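Local coordinates for putative calcium binding protein (Streptomyces coelicolor, PDB 3AKB) that binds calcium ions through EF-hand loops and probably takes part in calcium-mediated regulation in this bacterium, at residues Asp90-Leu104 against Val149-Phe162. The protein carries 2 engineered substitutions. Residues are numbered along the deposited sequence; the frame is centred on the assembly and turned at random.
Sequences DRFAEMARPFLHAAL and VGETEIVPAFARYF. Engineered in segment 90-104: Met95 (natural residue Ile). With CA (calcium ion), chain I.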
ATOM      1  N   ASP A  90       4.685 -13.342  -0.336  1.00 18.06           N
ATOM      2  CA  ASP A  90       3.697 -13.607   0.717  1.00 17.42           C
ATOM      3  C   ASP A  90       4.183 -13.117   2.077  1.00 16.68           C
ATOM      4  O   ASP A  90       3.404 -12.577   2.860  1.00 15.46           O
ATOM      5  CB  ASP A  90       3.384 -15.107   0.810  1.00 17.93           C
ATOM      6  CG  ASP A  90       2.374 -15.570  -0.222  1.00 21.44           C
ATOM      7  OD1 ASP A  90       2.168 -14.867  -1.239  1.00 24.73           O
ATOM      8  OD2 ASP A  90       1.791 -16.661   0.006  1.00 25.29           O
ATOM      9  N   ARG A  91       5.463 -13.330   2.366  1.00 16.27           N
ATOM     10  CA  ARG A  91       6.034 -12.849   3.624  1.00 16.47           C
ATOM     11  C   ARG A  91       5.983 -11.315   3.686  1.00 16.06           C
ATOM     12  O   ARG A  91       5.635 -10.729   4.720  1.00 15.70           O
ATOM     13  CB  ARG A  91       7.465 -13.368   3.803  1.00 17.71           C
ATOM     14  CG  ARG A  91       7.556 -14.725   4.516  1.00 19.98           C
ATOM     15  CD  ARG A  91       8.838 -14.786   5.341  1.00 24.64           C
ATOM     16  NE  ARG A  91       9.916 -15.349   4.556  1.00 26.35           N
ATOM     17  CZ  ARG A  91      11.204 -15.325   4.879  1.00 24.43           C
ATOM     18  NH1 ARG A  91      11.636 -14.750   5.999  1.00 20.12           N
ATOM     19  NH2 ARG A  91      12.072 -15.882   4.053  1.00 24.99           N
ATOM     20  N   PHE A  92       6.307 -10.662   2.574  1.00 14.98           N
ATOM     21  CA  PHE A  92       6.217  -9.206   2.553  1.00 13.93           C
ATOM     22  C   PHE A  92       4.771  -8.743   2.745  1.00 13.72           C
ATOM     23  O   PHE A  92       4.507  -7.845   3.540  1.00 12.64           O
ATOM     24  CB  PHE A  92       6.799  -8.609   1.279  1.00 13.61           C
ATOM     25  CG  PHE A  92       6.755  -7.094   1.258  1.00 14.09           C
ATOM     26  CD1 PHE A  92       7.497  -6.349   2.163  1.00 15.60           C
ATOM     27  CD2 PHE A  92       5.983  -6.430   0.329  1.00 13.61           C
ATOM     28  CE1 PHE A  92       7.466  -4.948   2.131  1.00 13.89           C
ATOM     29  CE2 PHE A  92       5.951  -5.012   0.289  1.00 13.33           C
ATOM     30  CZ  PHE A  92       6.685  -4.282   1.210  1.00 14.41           C
ATOM     31  N   ALA A  93       3.835  -9.385   2.035  1.00 13.21           N
ATOM     32  CA  ALA A  93       2.409  -9.061   2.180  1.00 13.19           C
ATOM     33  C   ALA A  93       1.923  -9.235   3.612  1.00 13.16           C
ATOM     34  O   ALA A  93       1.082  -8.450   4.071  1.00 13.28           O
ATOM     35  CB  ALA A  93       1.570  -9.891   1.230  1.00 12.68           C
ATOM     36  N   GLU A  94       2.438 -10.243   4.325  1.00 13.13           N
ATOM     37  CA  GLU A  94       2.140 -10.367   5.739  1.00 13.10           C
ATOM     38  C   GLU A  94       2.631  -9.188   6.573  1.00 12.88           C
ATOM     39  O   GLU A  94       1.969  -8.815   7.548  1.00 12.87           O
ATOM     40  CB  GLU A  94       2.638 -11.695   6.334  1.00 13.73           C
ATOM     41  CG  GLU A  94       1.889 -12.921   5.834  1.00 14.51           C
ATOM     42  CD  GLU A  94       0.367 -12.852   6.045  1.00 15.28           C
ATOM     43  OE1 GLU A  94      -0.073 -12.409   7.130  1.00 15.42           O
ATOM     44  OE2 GLU A  94      -0.377 -13.223   5.106  1.00 19.19           O
ATOM     45  N   MET A  95       3.776  -8.604   6.216  1.00 12.27           N
ATOM     46  CA  MET A  95       4.269  -7.406   6.934  1.00 12.31           C
ATOM     47  C   MET A  95       3.334  -6.217   6.688  1.00 11.41           C
ATOM     48  O   MET A  95       3.235  -5.315   7.529  1.00 11.57           O
ATOM     49  CB  MET A  95       5.712  -7.072   6.534  1.00 13.80           C
ATOM     50  CG  MET A  95       6.702  -8.173   6.897  1.00 15.97           C
ATOM     51  SD  MET A  95       7.236  -8.105   8.624  1.00 15.80           S
ATOM     52  CE  MET A  95       8.406  -6.750   8.728  1.00 17.67           C
ATOM     53  N   ALA A  96       2.629  -6.255   5.557  1.00 10.48           N
ATOM     54  CA  ALA A  96       1.618  -5.222   5.214  1.00  9.66           C
ATOM     55  C   ALA A  96       0.227  -5.464   5.775  1.00 10.12           C
ATOM     56  O   ALA A  96      -0.641  -4.569   5.687  1.00  9.55           O
ATOM     57  CB  ALA A  96       1.503  -5.054   3.710  1.00 10.60           C
ATOM     58  N   ARG A  97      -0.025  -6.661   6.294  1.00  9.82           N
ATOM     59  CA  ARG A  97      -1.372  -7.001   6.700  1.00 10.42           C
ATOM     60  C   ARG A  97      -1.933  -6.025   7.763  1.00 10.03           C
ATOM     61  O   ARG A  97      -3.079  -5.631   7.656  1.00 10.54           O
ATOM     62  CB  ARG A  97      -1.459  -8.451   7.210  1.00  9.66           C
ATOM     63  CG  ARG A  97      -2.890  -8.910   7.347  1.00 11.94           C
ATOM     64  CD  ARG A  97      -3.003 -10.335   7.880  1.00 10.08           C
ATOM     65  NE  ARG A  97      -2.689 -11.305   6.832  1.00 11.52           N
ATOM     66  CZ  ARG A  97      -3.558 -11.801   5.966  1.00 11.46           C
ATOM     67  NH1 ARG A  97      -4.818 -11.410   5.964  1.00 13.59           N
ATOM     68  NH2 ARG A  97      -3.151 -12.696   5.084  1.00 14.07           N
ATOM     69  N   PRO A  98      -1.141  -5.629   8.783  1.00  9.36           N
ATOM     70  CA  PRO A  98      -1.725  -4.654   9.736  1.00  9.28           C
ATOM     71  C   PRO A  98      -2.161  -3.350   9.071  1.00  8.93           C
ATOM     72  O   PRO A  98      -3.259  -2.838   9.375  1.00  9.13           O
ATOM     73  CB  PRO A  98      -0.583  -4.420  10.738  1.00  9.72           C
ATOM     74  CG  PRO A  98       0.155  -5.769  10.672  1.00  8.84           C
ATOM     75  CD  PRO A  98       0.186  -6.101   9.224  1.00  9.60           C
ATOM     76  N   PHE A  99      -1.343  -2.843   8.148  1.00  9.05           N
ATOM     77  CA  PHE A  99      -1.732  -1.654   7.383  1.00  8.49           C
ATOM     78  C   PHE A  99      -3.008  -1.907   6.575  1.00  8.43           C
ATOM     79  O   PHE A  99      -3.946  -1.108   6.594  1.00  7.80           O
ATOM     80  CB  PHE A  99      -0.613  -1.213   6.433  1.00  9.08           C
ATOM     81  CG  PHE A  99      -0.999  -0.050   5.543  1.00  9.82           C
ATOM     82  CD1 PHE A  99      -1.117   1.234   6.072  1.00  9.88           C
ATOM     83  CD2 PHE A  99      -1.247  -0.248   4.184  1.00 10.89           C
ATOM     84  CE1 PHE A  99      -1.477   2.316   5.252  1.00 11.40           C
ATOM     85  CE2 PHE A  99      -1.598   0.833   3.363  1.00 12.82           C
ATOM     86  CZ  PHE A  99      -1.707   2.102   3.899  1.00 11.43           C
ATOM     87  N   LEU A 100      -3.033  -3.011   5.843  1.00  7.45           N
ATOM     88  CA  LEU A 100      -4.186  -3.299   4.985  1.00  8.20           C
ATOM     89  C   LEU A 100      -5.468  -3.540   5.794  1.00  7.10           C
ATOM     90  O   LEU A 100      -6.547  -3.086   5.422  1.00  7.50           O
ATOM     91  CB  LEU A 100      -3.871  -4.467   4.044  1.00  8.09           C
ATOM     92  CG  LEU A 100      -2.711  -4.221   3.060  1.00  9.42           C
ATOM     93  CD1 LEU A 100      -2.332  -5.536   2.361  1.00 11.13           C
ATOM     94  CD2 LEU A 100      -3.060  -3.162   2.029  1.00 11.49           C
ATOM     95  N   HIS A 101      -5.337  -4.213   6.933  1.00  7.68           N
ATOM     96  CA  HIS A 101      -6.484  -4.403   7.817  1.00  8.52           C
ATOM     97  C   HIS A 101      -7.021  -3.072   8.331  1.00  8.16           C
ATOM     98  O   HIS A 101      -8.237  -2.817   8.347  1.00  9.33           O
ATOM     99  CB  HIS A 101      -6.074  -5.283   8.988  1.00  9.71           C
ATOM    100  CG  HIS A 101      -7.217  -5.709   9.856  1.00 10.30           C
ATOM    101  ND1 HIS A 101      -7.582  -5.076  11.030  1.00 12.14           N
ATOM    102  CD2 HIS A 101      -8.090  -6.731   9.699  1.00 11.76           C
ATOM    103  CE1 HIS A 101      -8.634  -5.693  11.545  1.00  7.56           C
ATOM    104  NE2 HIS A 101      -8.953  -6.704  10.764  1.00 15.69           N
ATOM    105  N   ALA A 102      -6.094  -2.214   8.757  1.00  7.92           N
ATOM    106  CA  ALA A 102      -6.464  -0.882   9.252  1.00  7.40           C
ATOM    107  C   ALA A 102      -7.090   0.003   8.172  1.00  7.38           C
ATOM    108  O   ALA A 102      -8.017   0.782   8.452  1.00  7.14           O
ATOM    109  CB  ALA A 102      -5.243  -0.200   9.876  1.00  7.60           C
ATOM    110  N   ALA A 103      -6.599  -0.144   6.941  1.00  7.78           N
ATOM    111  CA  ALA A 103      -7.103   0.606   5.807  1.00  7.68           C
ATOM    112  C   ALA A 103      -8.529   0.174   5.510  1.00  7.46           C
ATOM    113  O   ALA A 103      -9.397   1.008   5.250  1.00  7.23           O
ATOM    114  CB  ALA A 103      -6.194   0.384   4.582  1.00  8.32           C
ATOM    115  N   LEU A 104      -8.800  -1.128   5.571  1.00  8.12           N
ATOM    116  CA  LEU A 104     -10.187  -1.571   5.400  1.00  8.06           C
ATOM    117  C   LEU A 104     -11.110  -0.959   6.452  1.00  7.95           C
ATOM    118  O   LEU A 104     -12.251  -0.595   6.163  1.00  9.45           O
ATOM    119  CB  LEU A 104     -10.294  -3.103   5.452  1.00  7.72           C
ATOM    120  CG  LEU A 104      -9.734  -3.750   4.178  1.00  9.90           C
ATOM    121  CD1 LEU A 104      -9.485  -5.213   4.362  1.00 12.02           C
ATOM    122  CD2 LEU A 104     -10.676  -3.591   2.960  1.00 11.35           C
ATOM    123  N   VAL A 149     -14.936  -5.355  -1.323  1.00 11.52           N
ATOM    124  CA  VAL A 149     -13.539  -5.712  -1.455  1.00 12.01           C
ATOM    125  C   VAL A 149     -13.019  -6.020  -0.059  1.00 11.64           C
ATOM    126  O   VAL A 149     -13.069  -5.168   0.823  1.00 13.05           O
ATOM    127  CB  VAL A 149     -12.746  -4.535  -2.095  1.00 12.05           C
ATOM    128  CG1 VAL A 149     -11.250  -4.810  -2.076  1.00 13.25           C
ATOM    129  CG2 VAL A 149     -13.237  -4.278  -3.510  1.00 13.58           C
ATOM    130  N   GLY A 150     -12.560  -7.253   0.158  1.00 10.88           N
ATOM    131  CA  GLY A 150     -12.170  -7.643   1.520  1.00 10.49           C
ATOM    132  C   GLY A 150     -10.704  -7.979   1.677  1.00 10.10           C
ATOM    133  O   GLY A 150      -9.924  -7.954   0.715  1.00  8.91           O
ATOM    134  N   GLU A 151     -10.333  -8.323   2.895  1.00  9.94           N
ATOM    135  CA  GLU A 151      -8.929  -8.586   3.192  1.00 11.25           C
ATOM    136  C   GLU A 151      -8.391  -9.768   2.392  1.00 10.84           C
ATOM    137  O   GLU A 151      -7.227  -9.753   1.981  1.00 11.79           O
ATOM    138  CB  GLU A 151      -8.753  -8.839   4.694  1.00 10.67           C
ATOM    139  CG  GLU A 151      -7.275  -8.930   5.176  1.00 11.08           C
ATOM    140  CD  GLU A 151      -7.155  -8.740   6.674  1.00 12.22           C
ATOM    141  OE1 GLU A 151      -8.020  -8.076   7.255  1.00 13.57           O
ATOM    142  OE2 GLU A 151      -6.206  -9.266   7.270  1.00 14.71           O
ATOM    143  N   THR A 152      -9.223 -10.793   2.171  1.00 11.51           N
ATOM    144  CA  THR A 152      -8.771 -11.984   1.432  1.00 12.36           C
ATOM    145  C   THR A 152      -8.574 -11.679  -0.050  1.00 12.25           C
ATOM    146  O   THR A 152      -7.930 -12.454  -0.780  1.00 13.20           O
ATOM    147  CB  THR A 152      -9.708 -13.197   1.637  1.00 12.89           C
ATOM    148  OG1 THR A 152     -11.012 -12.861   1.169  1.00 15.97           O
ATOM    149  CG2 THR A 152      -9.775 -13.575   3.108  1.00 14.33           C
ATOM    150  N   GLU A 153      -9.111 -10.547  -0.499  1.00 11.76           N
ATOM    151  CA  GLU A 153      -8.872 -10.070  -1.868  1.00 12.13           C
ATOM    152  C   GLU A 153      -7.642  -9.167  -1.925  1.00 12.92           C
ATOM    153  O   GLU A 153      -6.774  -9.356  -2.785  1.00 14.67           O
ATOM    154  CB  GLU A 153     -10.127  -9.389  -2.449  1.00 11.24           C
ATOM    155  CG  GLU A 153     -11.264 -10.422  -2.738  1.00 10.99           C
ATOM    156  CD  GLU A 153     -12.641  -9.834  -2.995  1.00 12.90           C
ATOM    157  OE1 GLU A 153     -12.962  -8.770  -2.440  1.00 13.31           O
ATOM    158  OE2 GLU A 153     -13.460 -10.447  -3.745  1.00 13.50           O
ATOM    159  N   ILE A 154      -7.529  -8.210  -0.999  1.00 12.13           N
ATOM    160  CA  ILE A 154      -6.430  -7.249  -1.093  1.00 12.86           C
ATOM    161  C   ILE A 154      -5.055  -7.774  -0.683  1.00 11.90           C
ATOM    162  O   ILE A 154      -4.055  -7.334  -1.242  1.00 11.78           O
ATOM    163  CB  ILE A 154      -6.745  -5.888  -0.422  1.00 12.79           C
ATOM    164  CG1 ILE A 154      -6.827  -5.972   1.108  1.00 12.67           C
ATOM    165  CG2 ILE A 154      -8.033  -5.298  -0.971  1.00 14.46           C
ATOM    166  CD1 ILE A 154      -6.931  -4.585   1.760  1.00 14.09           C
ATOM    167  N   VAL A 155      -4.980  -8.684   0.283  1.00 11.59           N
ATOM    168  CA  VAL A 155      -3.651  -9.106   0.704  1.00 12.04           C
ATOM    169  C   VAL A 155      -2.903  -9.868  -0.402  1.00 12.51           C
ATOM    170  O   VAL A 155      -1.778  -9.504  -0.729  1.00 11.83           O
ATOM    171  CB  VAL A 155      -3.636  -9.809   2.092  1.00 12.06           C
ATOM    172  CG1 VAL A 155      -2.227 -10.255   2.470  1.00 13.25           C
ATOM    173  CG2 VAL A 155      -4.174  -8.850   3.155  1.00 12.14           C
ATOM    174  N   PRO A 156      -3.538 -10.890  -1.031  1.00 13.08           N
ATOM    175  CA  PRO A 156      -2.832 -11.518  -2.167  1.00 13.57           C
ATOM    176  C   PRO A 156      -2.639 -10.589  -3.380  1.00 13.04           C
ATOM    177  O   PRO A 156      -1.642 -10.709  -4.094  1.00 13.90           O
ATOM    178  CB  PRO A 156      -3.734 -12.703  -2.537  1.00 14.29           C
ATOM    179  CG  PRO A 156      -5.038 -12.385  -1.990  1.00 15.26           C
ATOM    180  CD  PRO A 156      -4.818 -11.565  -0.748  1.00 13.56           C
ATOM    181  N   ALA A 157      -3.557  -9.647  -3.611  1.00 12.24           N
ATOM    182  CA  ALA A 157      -3.339  -8.664  -4.705  1.00 13.06           C
ATOM    183  C   ALA A 157      -2.107  -7.793  -4.424  1.00 13.51           C
ATOM    184  O   ALA A 157      -1.344  -7.462  -5.330  1.00 13.76           O
ATOM    185  CB  ALA A 157      -4.550  -7.793  -4.903  1.00 13.46           C
ATOM    186  N   PHE A 158      -1.923  -7.429  -3.159  1.00 12.38           N
ATOM    187  CA  PHE A 158      -0.778  -6.635  -2.754  1.00 12.03           C
ATOM    188  C   PHE A 158       0.496  -7.465  -2.993  1.00 12.52           C
ATOM    189  O   PHE A 158       1.448  -6.965  -3.599  1.00 12.12           O
ATOM    190  CB  PHE A 158      -0.955  -6.231  -1.284  1.00 11.67           C
ATOM    191  CG  PHE A 158       0.197  -5.443  -0.710  1.00 12.19           C
ATOM    192  CD1 PHE A 158       0.102  -4.060  -0.583  1.00 12.42           C
ATOM    193  CD2 PHE A 158       1.354  -6.091  -0.248  1.00 13.02           C
ATOM    194  CE1 PHE A 158       1.166  -3.323  -0.063  1.00 11.49           C
ATOM    195  CE2 PHE A 158       2.416  -5.363   0.293  1.00 14.13           C
ATOM    196  CZ  PHE A 158       2.313  -3.983   0.393  1.00 10.89           C
ATOM    197  N   ALA A 159       0.472  -8.733  -2.568  1.00 12.88           N
ATOM    198  CA  ALA A 159       1.589  -9.670  -2.764  1.00 13.96           C
ATOM    199  C   ALA A 159       1.953  -9.796  -4.252  1.00 13.96           C
ATOM    200  O   ALA A 159       3.137  -9.775  -4.623  1.00 14.48           O
ATOM    201  CB  ALA A 159       1.245 -11.038  -2.196  1.00 14.12           C
ATOM    202  N   ARG A 160       0.935  -9.924  -5.101  1.00 14.95           N
ATOM    203  CA  ARG A 160       1.127 -10.033  -6.544  1.00 16.09           C
ATOM    204  C   ARG A 160       1.662  -8.739  -7.166  1.00 15.08           C
ATOM    205  O   ARG A 160       2.585  -8.768  -7.999  1.00 15.21           O
ATOM    206  CB  ARG A 160      -0.182 -10.425  -7.240  1.00 16.64           C
ATOM    207  CG  ARG A 160      -0.596 -11.885  -7.090  1.00 18.44           C
ATOM    208  CD  ARG A 160      -1.951 -12.154  -7.758  1.00 20.26           C
ATOM    209  NE  ARG A 160      -3.031 -11.390  -7.125  1.00 26.19           N
ATOM    210  CZ  ARG A 160      -4.327 -11.690  -7.225  1.00 27.47           C
ATOM    211  NH1 ARG A 160      -4.722 -12.728  -7.956  1.00 28.45           N
ATOM    212  NH2 ARG A 160      -5.233 -10.947  -6.610  1.00 28.40           N
ATOM    213  N   TYR A 161       1.078  -7.598  -6.797  1.00 13.83           N
ATOM    214  CA  TYR A 161       1.519  -6.322  -7.368  1.00 14.00           C
ATOM    215  C   TYR A 161       3.008  -6.067  -7.091  1.00 14.07           C
ATOM    216  O   TYR A 161       3.714  -5.565  -7.976  1.00 15.00           O
ATOM    217  CB  TYR A 161       0.674  -5.142  -6.859  1.00 14.58           C
ATOM    218  CG  TYR A 161       1.159  -3.804  -7.360  1.00 13.85           C
ATOM    219  CD1 TYR A 161       0.977  -3.416  -8.681  1.00 16.50           C
ATOM    220  CD2 TYR A 161       1.834  -2.933  -6.507  1.00 13.99           C
ATOM    221  CE1 TYR A 161       1.454  -2.174  -9.136  1.00 13.15           C
ATOM    222  CE2 TYR A 161       2.297  -1.682  -6.956  1.00 14.16           C
ATOM    223  CZ  TYR A 161       2.114  -1.329  -8.261  1.00 15.50           C
ATOM    224  OH  TYR A 161       2.578  -0.105  -8.695  1.00 17.56           O
ATOM    225  N   PHE A 162       3.485  -6.427  -5.896  1.00 14.22           N
ATOM    226  CA  PHE A 162       4.909  -6.217  -5.559  1.00 13.79           C
ATOM    227  C   PHE A 162       5.847  -7.388  -5.970  1.00 14.86           C
ATOM    228  O   PHE A 162       7.049  -7.429  -5.612  1.00 15.35           O
ATOM    229  CB  PHE A 162       5.073  -5.732  -4.107  1.00 13.53           C
ATOM    230  CG  PHE A 162       4.585  -4.308  -3.898  1.00 12.78           C
ATOM    231  CD1 PHE A 162       5.267  -3.248  -4.484  1.00 13.14           C
ATOM    232  CD2 PHE A 162       3.409  -4.037  -3.196  1.00 12.31           C
ATOM    233  CE1 PHE A 162       4.820  -1.923  -4.334  1.00 14.59           C
ATOM    234  CE2 PHE A 162       2.964  -2.720  -3.029  1.00 12.39           C
ATOM    235  CZ  PHE A 162       3.663  -1.664  -3.610  1.00 14.11           C
TER
HETATM  236 CA    CA I 175     -15.508  -9.233  -3.226  1.00 12.22          CA
HETATM  237  O   HOH W   1     -15.784 -10.241  -1.221  1.00 14.79           O
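Arg97 and Glu151 form a salt bridge between two helices: Arg97 NH1 donates to Glu151 OE2 at 2.9 Å, reaching the anti side of that oxygen. On its own helix the same guanidinium grips Glu94 side-on, NE to OE1 at 2.9 Å and NH2 to OE2 at 2.8 Å, so three in-plane bonds fix its rotation. With CG turned away from the backbone N (chi1 -167°) and a bend at chi3, the arginine crosses Val155, whose CG1 lies over one guanidinium face, 3.7 Å from NH2. With an alanine for Arg97, Glu94 and Glu151 would probably lose the positive charge they share, and a gap would be likely to open over Val155 CG1. Val155 is a knob among Ala93, Glu94, Arg97 and Leu100. Phe158 fits among Phe92, Ala93, Ala96 and Leu100; Ala96 CB makes a CH-pi contact over one face of its ring, 3.9 Å from the centroid, while Phe162 covers the opposite face. The Phe92 and Phe158 planes lie 27° apart and the rings hardly overlap, approaching through their CE2 atoms. Ala93 and Ala159 bring the backbones close, CB to CB 3.6 Å. Leu104 and Ile154 meet tip to tip, CD1 to CD1 at 3.7 Å. Helix 44-64 backs Phe92 and Ala96. The axes of segments 90-104 and 151-161 approach to 8.5 Å, their N-to-C directions 130° apart. Helix 151-161 is the exiting helix of an EF-hand whose Glu153 binds calcium through both carboxylate oxygens, alongside Asp142, Asp144, Asp146 and the backbone carbonyl of Lys148; the contact packs it against helix 89-107, which leads into the preceding calcium loop.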